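Local atomic coordinates of cytochrome P450 RhF (Acinetobacter radioresistens, PDB entry 6RO8), a protein that probably acts as a heme-dependent monooxygenase, present here as the heme domain of a longer cytochrome P450 that also carries flavin and iron-sulfur reductase regions. Residues A[67-72]-A[352-357]; A[309-314]-A[369-374]; A[316-321]-A[344-349]. All coordinates share one frame; numbering follows the deposited sequence.

How the contacts relate
The three contacts adjoin one another in the heme domain and run into each other. Contacts 1 and 2, and contacts 1 and 3, have centres about 12 Å apart. Contacts 2 and 3 are about 9 Å apart. Along the chain the segments of contacts 1 and 2 alternate, and contact 3 is nested inside both loops. Contact 1 lies near the outside, at the start of helix 69-77. Contact 2 joins helix 303-314 to the loop leading to the heme thiolate. Contact 3 joins the lead-in to strand 320-324 to the start of helix 345-349. Contacts 2 and 3 both touch the heme. Together they tie the ExxR helix, the mixed sheet and the heme-binding loop into one framework.

Contact 1 (A[67-72]-A[352-357]); sequences TRYEDV and ELHFEN
Aromatic stacking of Y69 on H354 packs the start of helix 69-77 against the loop that follows helix 345-349, at a partly buried site. The two rings lie face to face, with centroids 3.7 Å apart and planes turned by only 14°. Y69 CE2 sits over the centre of the imidazole, 3.4 Å from H354 CE1. Both side chains have CG anti to the backbone N (chi1 179° for Y69 and -170° for H354), which carries each ring out toward the other segment. F355 adds the third ring of an aromatic cluster. It points an edge at the face of Y69 in an offset edge-to-face pair, with nearly perpendicular planes, and F355 CE2 lies 3.8 Å from Y69 CD1. F355 comes from the same side of the tyrosine plane as H354.

In the P450 fold, helix 69-77 corresponds to helix B, and 352-357 lies in the long irregular segment leading to the cysteine ligand loop. R68 is the N-cap of this helix. Its extended side chain passes L353, whose CD1 lies over one face of the guanidinium, 3.7 Å from R68 NE. R68 NH2 is hydrogen-bonded to R50 O.

E370 ties down both stacked rings, bonding Y69 OH through its backbone O and H354 NE2 through OE1. E70 OE2 is 4.2 Å from H354 ND1, too far for a salt bridge; with E370 on the other nitrogen, it may favour a protonated imidazole. The D351 carboxylate bridges the segments by accepting from Y69 N and L353 N.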
loop_
_atom_site.group_PDB
_atom_site.type_symbol
_atom_site.label_atom_id
_atom_site.label_comp_id
_atom_site.label_asym_id
_atom_site.label_seq_id
_atom_site.Cartn_x
_atom_site.Cartn_y
_atom_site.Cartn_z
ATOM N N THR A 67 15.806 9.098 2.439
ATOM C CA THR A 67 16.167 7.740 2.831
ATOM C C THR A 67 16.159 7.486 4.328
ATOM O O THR A 67 16.081 6.322 4.727
ATOM C CB THR A 67 17.558 7.377 2.293
ATOM O OG1 THR A 67 18.549 8.162 2.963
ATOM C CG2 THR A 67 17.638 7.596 0.765
ATOM N N ARG A 68 16.212 8.524 5.164
ATOM C CA ARG A 68 16.388 8.370 6.603
ATOM C C ARG A 68 15.080 8.481 7.375
ATOM O O ARG A 68 14.144 9.163 6.953
ATOM C CB ARG A 68 17.362 9.414 7.134
ATOM C CG ARG A 68 18.796 9.059 6.846
ATOM C CD ARG A 68 19.721 9.952 7.599
ATOM N NE ARG A 68 21.079 9.466 7.458
ATOM C CZ ARG A 68 22.144 10.119 7.893
ATOM N NH1 ARG A 68 21.992 11.290 8.490
ATOM N NH2 ARG A 68 23.355 9.608 7.716
ATOM N N TYR A 69 15.060 7.847 8.555
ATOM C CA TYR A 69 13.837 7.772 9.352
ATOM C C TYR A 69 13.375 9.156 9.807
ATOM O O TYR A 69 12.201 9.513 9.650
ATOM C CB TYR A 69 14.042 6.840 10.551
ATOM C CG TYR A 69 12.811 6.733 11.437
ATOM C CD1 TYR A 69 11.836 5.772 11.198
ATOM C CD2 TYR A 69 12.610 7.616 12.492
ATOM C CE1 TYR A 69 10.719 5.689 11.981
ATOM C CE2 TYR A 69 11.485 7.541 13.279
ATOM C CZ TYR A 69 10.550 6.569 13.028
ATOM O OH TYR A 69 9.425 6.492 13.821
ATOM N N GLU A 70 14.280 9.958 10.373
ATOM C CA GLU A 70 13.860 11.259 10.887
ATOM C C GLU A 70 13.397 12.193 9.768
ATOM O O GLU A 70 12.400 12.905 9.931
ATOM C CB GLU A 70 14.984 11.899 11.696
ATOM C CG GLU A 70 15.192 11.313 13.089
ATOM C CD GLU A 70 13.930 11.313 13.959
ATOM O OE1 GLU A 70 13.025 12.150 13.738
ATOM O OE2 GLU A 70 13.846 10.468 14.881
ATOM N N ASP A 71 14.091 12.203 8.623
ATOM C CA ASP A 71 13.667 13.056 7.513
ATOM C C ASP A 71 12.280 12.663 7.019
ATOM O O ASP A 71 11.404 13.524 6.852
ATOM C CB ASP A 71 14.656 12.982 6.344
ATOM C CG ASP A 71 16.065 13.399 6.712
ATOM O OD1 ASP A 71 16.228 14.301 7.564
ATOM O OD2 ASP A 71 17.013 12.819 6.124
ATOM N N VAL A 72 12.072 11.359 6.755
ATOM C CA VAL A 72 10.785 10.896 6.240
ATOM C C VAL A 72 9.667 11.245 7.219
ATOM O O VAL A 72 8.609 11.752 6.825
ATOM C CB VAL A 72 10.838 9.385 5.939
ATOM C CG1 VAL A 72 9.416 8.810 5.648
ATOM C CG2 VAL A 72 11.816 9.102 4.783
ATOM N N GLU A 352 19.432 2.459 10.490
ATOM C CA GLU A 352 20.182 2.031 11.657
ATOM C C GLU A 352 20.156 3.076 12.760
ATOM O O GLU A 352 20.286 2.725 13.937
ATOM C CB GLU A 352 21.616 1.711 11.253
ATOM C CG GLU A 352 22.333 0.800 12.218
ATOM C CD GLU A 352 21.542 -0.443 12.553
ATOM O OE1 GLU A 352 21.034 -1.103 11.618
ATOM O OE2 GLU A 352 21.433 -0.762 13.753
ATOM N N LEU A 353 19.947 4.347 12.409
ATOM C CA LEU A 353 19.865 5.403 13.407
ATOM C C LEU A 353 18.630 5.276 14.288
ATOM O O LEU A 353 18.574 5.921 15.337
ATOM C CB LEU A 353 19.869 6.773 12.725
ATOM C CG LEU A 353 21.120 7.046 11.892
ATOM C CD1 LEU A 353 20.945 8.244 10.965
ATOM C CD2 LEU A 353 22.292 7.251 12.815
ATOM N N HIS A 354 17.642 4.472 13.897
ATOM C CA HIS A 354 16.423 4.409 14.697
ATOM C C HIS A 354 16.039 2.998 15.133
ATOM O O HIS A 354 15.351 2.820 16.143
ATOM C CB HIS A 354 15.260 5.030 13.932
ATOM C CG HIS A 354 14.039 5.212 14.765
ATOM N ND1 HIS A 354 13.822 6.335 15.533
ATOM C CD2 HIS A 354 12.970 4.406 14.963
ATOM C CE1 HIS A 354 12.665 6.217 16.158
ATOM N NE2 HIS A 354 12.129 5.055 15.830
ATOM N N PHE A 355 16.455 1.998 14.364
ATOM C CA PHE A 355 16.172 0.596 14.643
ATOM C C PHE A 355 17.508 -0.119 14.741
ATOM O O PHE A 355 18.258 -0.182 13.754
ATOM C CB PHE A 355 15.301 -0.018 13.550
ATOM C CG PHE A 355 13.978 0.643 13.405
ATOM C CD1 PHE A 355 12.945 0.336 14.275
ATOM C CD2 PHE A 355 13.759 1.580 12.403
ATOM C CE1 PHE A 355 11.707 0.943 14.160
ATOM C CE2 PHE A 355 12.510 2.197 12.266
ATOM C CZ PHE A 355 11.479 1.877 13.156
ATOM N N GLU A 356 17.822 -0.635 15.928
ATOM C CA GLU A 356 19.068 -1.363 16.090
ATOM C C GLU A 356 18.986 -2.676 15.327
ATOM O O GLU A 356 17.952 -3.344 15.325
ATOM C CB GLU A 356 19.354 -1.620 17.563
ATOM C CG GLU A 356 20.754 -2.160 17.805
ATOM C CD GLU A 356 21.108 -2.283 19.280
ATOM O OE1 GLU A 356 22.303 -2.503 19.581
ATOM O OE2 GLU A 356 20.203 -2.159 20.136
ATOM N N ASN A 357 20.081 -3.044 14.679
ATOM C CA ASN A 357 20.106 -4.183 13.769
ATOM C C ASN A 357 18.872 -4.168 12.884
ATOM O O ASN A 357 18.035 -5.074 12.910
ATOM C CB ASN A 357 20.231 -5.487 14.539
ATOM C CG ASN A 357 21.626 -5.688 15.077
ATOM O OD1 ASN A 357 21.885 -5.474 16.259
ATOM N ND2 ASN A 357 22.549 -6.059 14.196
#

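Contact 2 (A[309-314]-A[369-374]); sequences ECLRHS and IEHLTF. With HEM (protoporphyrin IX containing Fe), chain B.
H371 has CG between its backbone N and carbonyl carbon (chi1 73°), and this swings the imidazole against L311 and R312. T373 has OG1 anti to its carbonyl carbon (chi1 -55°), which points the hydroxyl at the helix. L311 CB lies 3.7 Å from H371 NE2 in an off-centre CH-pi contact, while R312 N lies over a face of the ring. R312 CB packs on H371 CB. T373 OG1 donates to L311 O at 2.5 Å, from above the carbonyl plane.

The imidazole is fixed at both nitrogens. ND1 accepts from T373 N, 3.0 Å away and in the ring plane. NE2 bonds E308 OE1.

E309 and R312 are the ExxR pair of the P450 K helix. R312 grips the carboxylate side-on, with NE 3.0 Å from E309 OE1 and NH2 2.8 Å from E309 OE2. R365 joins E309 OE2 to complete the family's Glu-Arg-Arg triad.

F374 opens the heme-binding loop that leads to the iron ligand C381. Its ring lies between L311 and the porphyrin: CE2 is 3.5 Å from L311 CD1, and CE1 is 3.6 Å from HEM C2B. Helix 384-401 covers L311 with M391 and F374 with K384 and R388, while helix 273-288 packs on C310.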
loop_
_atom_site.group_PDB
_atom_site.type_symbol
_atom_site.label_atom_id
_atom_site.label_comp_id
_atom_site.label_asym_id
_atom_site.label_seq_id
_atom_site.Cartn_x
_atom_site.Cartn_y
_atom_site.Cartn_z
ATOM N N GLU A 309 6.474 -6.189 13.211
ATOM C CA GLU A 309 7.866 -6.235 12.769
ATOM C C GLU A 309 7.978 -6.573 11.282
ATOM O O GLU A 309 8.931 -6.145 10.620
ATOM C CB GLU A 309 8.650 -7.228 13.629
ATOM C CG GLU A 309 10.046 -7.566 13.117
ATOM C CD GLU A 309 11.029 -6.437 13.313
ATOM O OE1 GLU A 309 10.571 -5.341 13.702
ATOM O OE2 GLU A 309 12.253 -6.643 13.087
ATOM N N CYS A 310 7.021 -7.335 10.744
ATOM C CA CYS A 310 6.951 -7.563 9.297
ATOM C C CYS A 310 6.615 -6.303 8.523
ATOM O O CYS A 310 7.217 -6.036 7.470
ATOM C CB CYS A 310 5.941 -8.679 8.985
ATOM S SG CYS A 310 6.476 -10.337 9.424
ATOM N N LEU A 311 5.636 -5.548 9.022
ATOM C CA LEU A 311 5.283 -4.268 8.425
ATOM C C LEU A 311 6.466 -3.291 8.414
ATOM O O LEU A 311 6.649 -2.519 7.454
ATOM C CB LEU A 311 4.113 -3.666 9.192
ATOM C CG LEU A 311 2.759 -4.364 8.973
ATOM C CD1 LEU A 311 1.660 -3.747 9.866
ATOM C CD2 LEU A 311 2.370 -4.292 7.480
ATOM N N ARG A 312 7.258 -3.284 9.489
ATOM C CA ARG A 312 8.472 -2.487 9.485
ATOM C C ARG A 312 9.480 -3.040 8.491
ATOM O O ARG A 312 10.040 -2.297 7.678
ATOM C CB ARG A 312 9.091 -2.436 10.875
ATOM C CG ARG A 312 10.343 -1.563 10.911
ATOM C CD ARG A 312 11.250 -1.915 12.088
ATOM N NE ARG A 312 11.794 -3.260 11.973
ATOM C CZ ARG A 312 12.956 -3.549 11.403
ATOM N NH1 ARG A 312 13.702 -2.587 10.882
ATOM N NH2 ARG A 312 13.368 -4.804 11.331
ATOM N N HIS A 313 9.709 -4.350 8.532
ATOM C CA HIS A 313 10.867 -4.918 7.853
ATOM C C HIS A 313 10.639 -5.030 6.351
ATOM O O HIS A 313 11.520 -4.711 5.545
ATOM C CB HIS A 313 11.185 -6.287 8.443
ATOM C CG HIS A 313 12.352 -6.945 7.795
ATOM N ND1 HIS A 313 12.289 -7.494 6.533
ATOM C CD2 HIS A 313 13.625 -7.115 8.220
ATOM C CE1 HIS A 313 13.473 -7.987 6.214
ATOM N NE2 HIS A 313 14.300 -7.771 7.221
ATOM N N SER A 314 9.473 -5.542 5.970
ATOM C CA SER A 314 9.086 -5.760 4.577
ATOM C C SER A 314 7.607 -5.424 4.427
ATOM O O SER A 314 6.771 -6.278 4.132
ATOM C CB SER A 314 9.330 -7.181 4.085
ATOM O OG SER A 314 10.575 -7.706 4.518
ATOM N N ILE A 369 6.529 -0.793 16.149
ATOM C CA ILE A 369 5.350 -0.010 15.795
ATOM C C ILE A 369 5.705 1.405 15.360
ATOM O O ILE A 369 4.902 2.058 14.681
ATOM C CB ILE A 369 4.378 0.029 16.986
ATOM C CG1 ILE A 369 3.035 0.627 16.579
ATOM C CG2 ILE A 369 4.955 0.889 18.089
ATOM C CD1 ILE A 369 1.864 -0.144 17.119
ATOM N N GLU A 370 6.900 1.900 15.698
ATOM C CA GLU A 370 7.299 3.220 15.221
ATOM C C GLU A 370 7.599 3.255 13.718
ATOM O O GLU A 370 7.961 4.325 13.209
ATOM C CB GLU A 370 8.514 3.703 16.008
ATOM C CG GLU A 370 8.184 4.127 17.432
ATOM C CD GLU A 370 9.408 4.513 18.231
ATOM O OE1 GLU A 370 10.539 4.155 17.829
ATOM O OE2 GLU A 370 9.244 5.186 19.266
ATOM N N HIS A 371 7.466 2.129 13.007
ATOM C CA HIS A 371 7.716 2.083 11.570
ATOM C C HIS A 371 6.800 3.071 10.834
ATOM O O HIS A 371 5.792 3.543 11.371
ATOM C CB HIS A 371 7.505 0.660 11.041
ATOM C CG HIS A 371 6.063 0.242 10.980
ATOM N ND1 HIS A 371 5.171 0.760 10.064
ATOM C CD2 HIS A 371 5.354 -0.636 11.733
ATOM C CE1 HIS A 371 3.978 0.229 10.261
ATOM N NE2 HIS A 371 4.064 -0.630 11.261
ATOM N N LEU A 372 7.136 3.351 9.568
ATOM C CA LEU A 372 6.421 4.361 8.785
ATOM C C LEU A 372 5.658 3.779 7.597
ATOM O O LEU A 372 5.256 4.531 6.712
ATOM C CB LEU A 372 7.386 5.452 8.308
ATOM C CG LEU A 372 8.094 6.155 9.466
ATOM C CD1 LEU A 372 9.147 7.140 8.992
ATOM C CD2 LEU A 372 7.063 6.857 10.317
ATOM N N THR A 373 5.441 2.459 7.562
ATOM C CA THR A 373 4.714 1.835 6.456
ATOM C C THR A 373 3.288 2.371 6.362
ATOM O O THR A 373 2.718 2.422 5.266
ATOM C CB THR A 373 4.727 0.295 6.626
ATOM O OG1 THR A 373 6.070 -0.178 6.756
ATOM C CG2 THR A 373 4.107 -0.440 5.465
ATOM N N PHE A 374 2.703 2.809 7.476
ATOM C CA PHE A 374 1.350 3.372 7.436
ATOM C C PHE A 374 1.345 4.887 7.306
ATOM O O PHE A 374 0.268 5.505 7.393
ATOM C CB PHE A 374 0.546 2.981 8.689
ATOM C CG PHE A 374 0.157 1.526 8.740
ATOM C CD1 PHE A 374 -0.509 0.932 7.684
ATOM C CD2 PHE A 374 0.470 0.751 9.855
ATOM C CE1 PHE A 374 -0.859 -0.413 7.739
ATOM C CE2 PHE A 374 0.128 -0.589 9.923
ATOM C CZ PHE A 374 -0.539 -1.176 8.866
HETATM C CHA HEM B . -3.451 6.148 3.913
HETATM C CHB HEM B . -0.556 2.239 3.730
HETATM C CHC HEM B . -4.394 -0.742 4.132
HETATM C CHD HEM B . -7.260 3.169 3.832
HETATM C C1A HEM B . -2.323 5.362 3.810
HETATM C C2A HEM B . -0.955 5.812 3.628
HETATM C C3A HEM B . -0.166 4.744 3.578
HETATM C C4A HEM B . -0.991 3.556 3.716
HETATM C CMA HEM B . 1.366 4.788 3.397
HETATM C CAA HEM B . -0.479 7.279 3.526
HETATM C CBA HEM B . 0.026 7.678 4.899
HETATM C CGA HEM B . 0.438 9.124 4.940
HETATM O O1A HEM B . 0.363 9.809 3.891
HETATM O O2A HEM B . 0.839 9.582 6.036
HETATM C C1B HEM B . -1.323 1.112 3.912
HETATM C C2B HEM B . -0.813 -0.226 4.140
HETATM C C3B HEM B . -1.876 -1.060 4.237
HETATM C C4B HEM B . -3.090 -0.269 4.081
HETATM C CMB HEM B . 0.701 -0.560 4.235
HETATM C CAB HEM B . -1.922 -2.583 4.503
HETATM C CBB HEM B . -0.888 -3.331 4.885
HETATM C C1C HEM B . -5.518 0.053 4.084
HETATM C C2C HEM B . -6.907 -0.370 4.126
HETATM C C3C HEM B . -7.678 0.739 4.045
HETATM C C4C HEM B . -6.810 1.878 3.952
HETATM C CMC HEM B . -7.355 -1.843 4.251
HETATM C CAC HEM B . -9.220 0.929 4.041
HETATM C CBC HEM B . -10.073 -0.095 4.090
HETATM C C1D HEM B . -6.499 4.311 3.801
HETATM C C2D HEM B . -7.005 5.659 3.702
HETATM C C3D HEM B . -5.965 6.484 3.735
HETATM C C4D HEM B . -4.748 5.689 3.854
HETATM C CMD HEM B . -8.483 6.085 3.577
HETATM C CAD HEM B . -6.073 8.023 3.628
HETATM C CBD HEM B . -6.267 8.682 4.986
HETATM C CGD HEM B . -5.902 10.146 4.880
HETATM O O1D HEM B . -5.536 10.586 3.770
HETATM O O2D HEM B . -5.961 10.881 5.897
HETATM N NA HEM B . -2.303 3.983 3.843
HETATM N NB HEM B . -2.708 1.046 3.882
HETATM N NC HEM B . -5.508 1.432 3.974
HETATM N ND HEM B . -5.117 4.367 3.896
HETATM FE FE HEM B . -3.935 2.683 3.907
HETATM O O HOH W 1 -4.017 2.797 1.609
#

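Contact 3 (A[316-321]-A[344-349]); sequences SVVAWR and VSASAN. With HEM (protoporphyrin IX containing Fe), chain B; HIS (histidine), chain C.
The N-terminus of helix 345-349, the K' helix of the P450 fold, rests on V318 and A319, in the stretch that leads into strand 320-324 beside the heme. A346 N donates to V318 O at 3.0 Å, with a nearly straight N-H...O angle of 165°. The donor sits above the carbonyl plane. This occupies an N-H of the first helical turn, where the chain offers no carbonyl of its own, and the helix end may polarise the V318 carbonyl. S345 N is close to the same oxygen, but the angle is too poor for a bond. V344, the N-cap residue, has CG1 anti to its backbone N (chi1 -175°), and this methyl reaches V318 O.

Apolar side chains pack beside the bond. V318 CB meets A346 CB at 3.7 Å, and A319 CB lies more loosely against V344 CG2. S345 OG passes alongside the V318 carbonyl, 3.5 Å from its C.

The same strand lead-in lines the heme pocket. V317 CG2 is 3.7 Å from HEM CHB, and S316 OG, held by T274 O, is 3.4 Å from HEM CMB. The indole of W320 turns one face to HEM CMA. Its CH2 touches CB of the histidine bound on the side of the iron that carries water 1, whose O is 2.3 Å from HEM FE.

In the mixed sheet, strand 320-324 runs antiparallel to strand 340-343, with W320 bonded to L343. V344 is bonded to V66 at the end of strand 63-66, and helix 273-288 covers S316 and V317.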
loop_
_atom_site.group_PDB
_atom_site.type_symbol
_atom_site.label_atom_id
_atom_site.label_comp_id
_atom_site.label_asym_id
_atom_site.label_seq_id
_atom_site.Cartn_x
_atom_site.Cartn_y
_atom_site.Cartn_z
ATOM N N SER A 316 4.283 -3.442 2.684
ATOM C CA SER A 316 3.741 -3.455 1.332
ATOM C C SER A 316 3.788 -2.097 0.657
ATOM O O SER A 316 3.734 -2.042 -0.570
ATOM C CB SER A 316 2.297 -3.958 1.346
ATOM O OG SER A 316 1.544 -3.268 2.336
ATOM N N VAL A 317 3.870 -1.011 1.420
ATOM C CA VAL A 317 4.221 0.302 0.893
ATOM C C VAL A 317 5.686 0.566 1.223
ATOM O O VAL A 317 6.071 0.620 2.397
ATOM C CB VAL A 317 3.321 1.404 1.471
ATOM C CG1 VAL A 317 3.780 2.778 0.958
ATOM C CG2 VAL A 317 1.860 1.142 1.104
ATOM N N VAL A 318 6.507 0.729 0.190
ATOM C CA VAL A 318 7.940 0.951 0.357
ATOM C C VAL A 318 8.358 2.381 0.059
ATOM O O VAL A 318 9.485 2.762 0.419
ATOM C CB VAL A 318 8.760 -0.019 -0.518
ATOM C CG1 VAL A 318 8.589 -1.481 -0.017
ATOM C CG2 VAL A 318 8.346 0.112 -1.983
ATOM N N ALA A 319 7.503 3.180 -0.591
ATOM C CA ALA A 319 7.808 4.571 -0.921
ATOM C C ALA A 319 6.507 5.320 -1.175
ATOM O O ALA A 319 5.664 4.851 -1.941
ATOM C CB ALA A 319 8.700 4.661 -2.155
ATOM N N TRP A 320 6.345 6.473 -0.542
ATOM C CA TRP A 320 5.202 7.344 -0.762
ATOM C C TRP A 320 5.720 8.726 -1.177
ATOM O O TRP A 320 6.929 8.988 -1.172
ATOM C CB TRP A 320 4.319 7.398 0.498
ATOM C CG TRP A 320 2.855 7.543 0.215
ATOM C CD1 TRP A 320 2.029 8.538 0.675
ATOM C CD2 TRP A 320 2.031 6.679 -0.586
ATOM N NE1 TRP A 320 0.746 8.353 0.200
ATOM C CE2 TRP A 320 0.718 7.222 -0.574
ATOM C CE3 TRP A 320 2.274 5.513 -1.326
ATOM C CZ2 TRP A 320 -0.349 6.628 -1.255
ATOM C CZ3 TRP A 320 1.211 4.935 -2.023
ATOM C CH2 TRP A 320 -0.086 5.491 -1.970
ATOM N N ARG A 321 4.817 9.624 -1.562
ATOM C CA ARG A 321 5.237 10.831 -2.264
ATOM C C ARG A 321 4.658 12.098 -1.640
ATOM O O ARG A 321 3.559 12.102 -1.057
ATOM C CB ARG A 321 4.843 10.763 -3.732
ATOM C CG ARG A 321 5.541 9.661 -4.514
ATOM C CD ARG A 321 5.088 9.693 -5.966
ATOM N NE ARG A 321 3.757 9.127 -6.123
ATOM C CZ ARG A 321 3.022 9.202 -7.227
ATOM N NH1 ARG A 321 3.479 9.859 -8.317
ATOM N NH2 ARG A 321 1.823 8.618 -7.231
ATOM N N VAL A 344 11.009 7.307 1.072
ATOM C CA VAL A 344 11.225 5.859 0.916
ATOM C C VAL A 344 11.107 5.210 2.294
ATOM O O VAL A 344 12.096 4.986 2.993
ATOM C CB VAL A 344 12.545 5.538 0.231
ATOM C CG1 VAL A 344 12.637 4.034 -0.002
ATOM C CG2 VAL A 344 12.618 6.251 -1.065
ATOM N N SER A 345 9.867 4.862 2.661
ATOM C CA SER A 345 9.595 4.354 4.004
ATOM C C SER A 345 10.258 3.001 4.270
ATOM O O SER A 345 10.632 2.720 5.414
ATOM C CB SER A 345 8.092 4.259 4.233
ATOM O OG SER A 345 7.445 3.808 3.070
ATOM N N ALA A 346 10.402 2.145 3.253
ATOM C CA ALA A 346 11.232 0.954 3.421
ATOM C C ALA A 346 12.627 1.323 3.912
ATOM O O ALA A 346 13.182 0.658 4.792
ATOM C CB ALA A 346 11.325 0.183 2.104
ATOM N N SER A 347 13.203 2.394 3.362
ATOM C CA SER A 347 14.533 2.828 3.769
ATOM C C SER A 347 14.520 3.362 5.190
ATOM O O SER A 347 15.437 3.089 5.978
ATOM C CB SER A 347 15.042 3.898 2.810
ATOM O OG SER A 347 16.268 4.412 3.267
ATOM N N ALA A 348 13.495 4.154 5.518
ATOM C CA ALA A 348 13.408 4.738 6.848
ATOM C C ALA A 348 13.247 3.655 7.903
ATOM O O ALA A 348 13.747 3.785 9.032
ATOM C CB ALA A 348 12.238 5.712 6.913
ATOM N N ASN A 349 12.533 2.581 7.549
ATOM C CA ASN A 349 12.304 1.476 8.462
ATOM C C ASN A 349 13.536 0.609 8.630
ATOM O O ASN A 349 13.581 -0.191 9.575
ATOM C CB ASN A 349 11.123 0.639 7.990
ATOM C CG ASN A 349 9.804 1.392 8.092
ATOM O OD1 ASN A 349 9.729 2.451 8.735
ATOM N ND2 ASN A 349 8.741 0.831 7.491
HETATM C CHA HEM B . -3.451 6.148 3.913
HETATM C CHB HEM B . -0.556 2.239 3.730
HETATM C CHC HEM B . -4.394 -0.742 4.132
HETATM C CHD HEM B . -7.260 3.169 3.832
HETATM C C1A HEM B . -2.323 5.362 3.810
HETATM C C2A HEM B . -0.955 5.812 3.628
HETATM C C3A HEM B . -0.166 4.744 3.578
HETATM C C4A HEM B . -0.991 3.556 3.716
HETATM C CMA HEM B . 1.366 4.788 3.397
HETATM C CAA HEM B . -0.479 7.279 3.526
HETATM C CBA HEM B . 0.026 7.678 4.899
HETATM C CGA HEM B . 0.438 9.124 4.940
HETATM O O1A HEM B . 0.363 9.809 3.891
HETATM O O2A HEM B . 0.839 9.582 6.036
HETATM C C1B HEM B . -1.323 1.112 3.912
HETATM C C2B HEM B . -0.813 -0.226 4.140
HETATM C C3B HEM B . -1.876 -1.060 4.237
HETATM C C4B HEM B . -3.090 -0.269 4.081
HETATM C CMB HEM B . 0.701 -0.560 4.235
HETATM C CAB HEM B . -1.922 -2.583 4.503
HETATM C CBB HEM B . -0.888 -3.331 4.885
HETATM C C1C HEM B . -5.518 0.053 4.084
HETATM C C2C HEM B . -6.907 -0.370 4.126
HETATM C C3C HEM B . -7.678 0.739 4.045
HETATM C C4C HEM B . -6.810 1.878 3.952
HETATM C CMC HEM B . -7.355 -1.843 4.251
HETATM C CAC HEM B . -9.220 0.929 4.041
HETATM C CBC HEM B . -10.073 -0.095 4.090
HETATM C C1D HEM B . -6.499 4.311 3.801
HETATM C C2D HEM B . -7.005 5.659 3.702
HETATM C C3D HEM B . -5.965 6.484 3.735
HETATM C C4D HEM B . -4.748 5.689 3.854
HETATM C CMD HEM B . -8.483 6.085 3.577
HETATM C CAD HEM B . -6.073 8.023 3.628
HETATM C CBD HEM B . -6.267 8.682 4.986
HETATM C CGD HEM B . -5.902 10.146 4.880
HETATM O O1D HEM B . -5.536 10.586 3.770
HETATM O O2D HEM B . -5.961 10.881 5.897
HETATM N NA HEM B . -2.303 3.983 3.843
HETATM N NB HEM B . -2.708 1.046 3.882
HETATM N NC HEM B . -5.508 1.432 3.974
HETATM N ND HEM B . -5.117 4.367 3.896
HETATM FE FE HEM B . -3.935 2.683 3.907
HETATM N N HIS C . -3.173 2.843 -2.458
HETATM C CA HIS C . -2.412 2.791 -1.215
HETATM C C HIS C . -2.847 1.612 -0.350
HETATM O O HIS C . -2.387 1.487 0.794
HETATM C CB HIS C . -2.567 4.098 -0.437
HETATM C CG HIS C . -3.955 4.655 -0.461
HETATM N ND1 HIS C . -4.634 5.013 0.686
HETATM C CD2 HIS C . -4.795 4.915 -1.491
HETATM C CE1 HIS C . -5.831 5.470 0.361
HETATM N NE2 HIS C . -5.953 5.421 -0.953
HETATM O OXT HIS C . -3.652 0.781 -0.774
HETATM O O HOH W 1 -4.017 2.797 1.609
#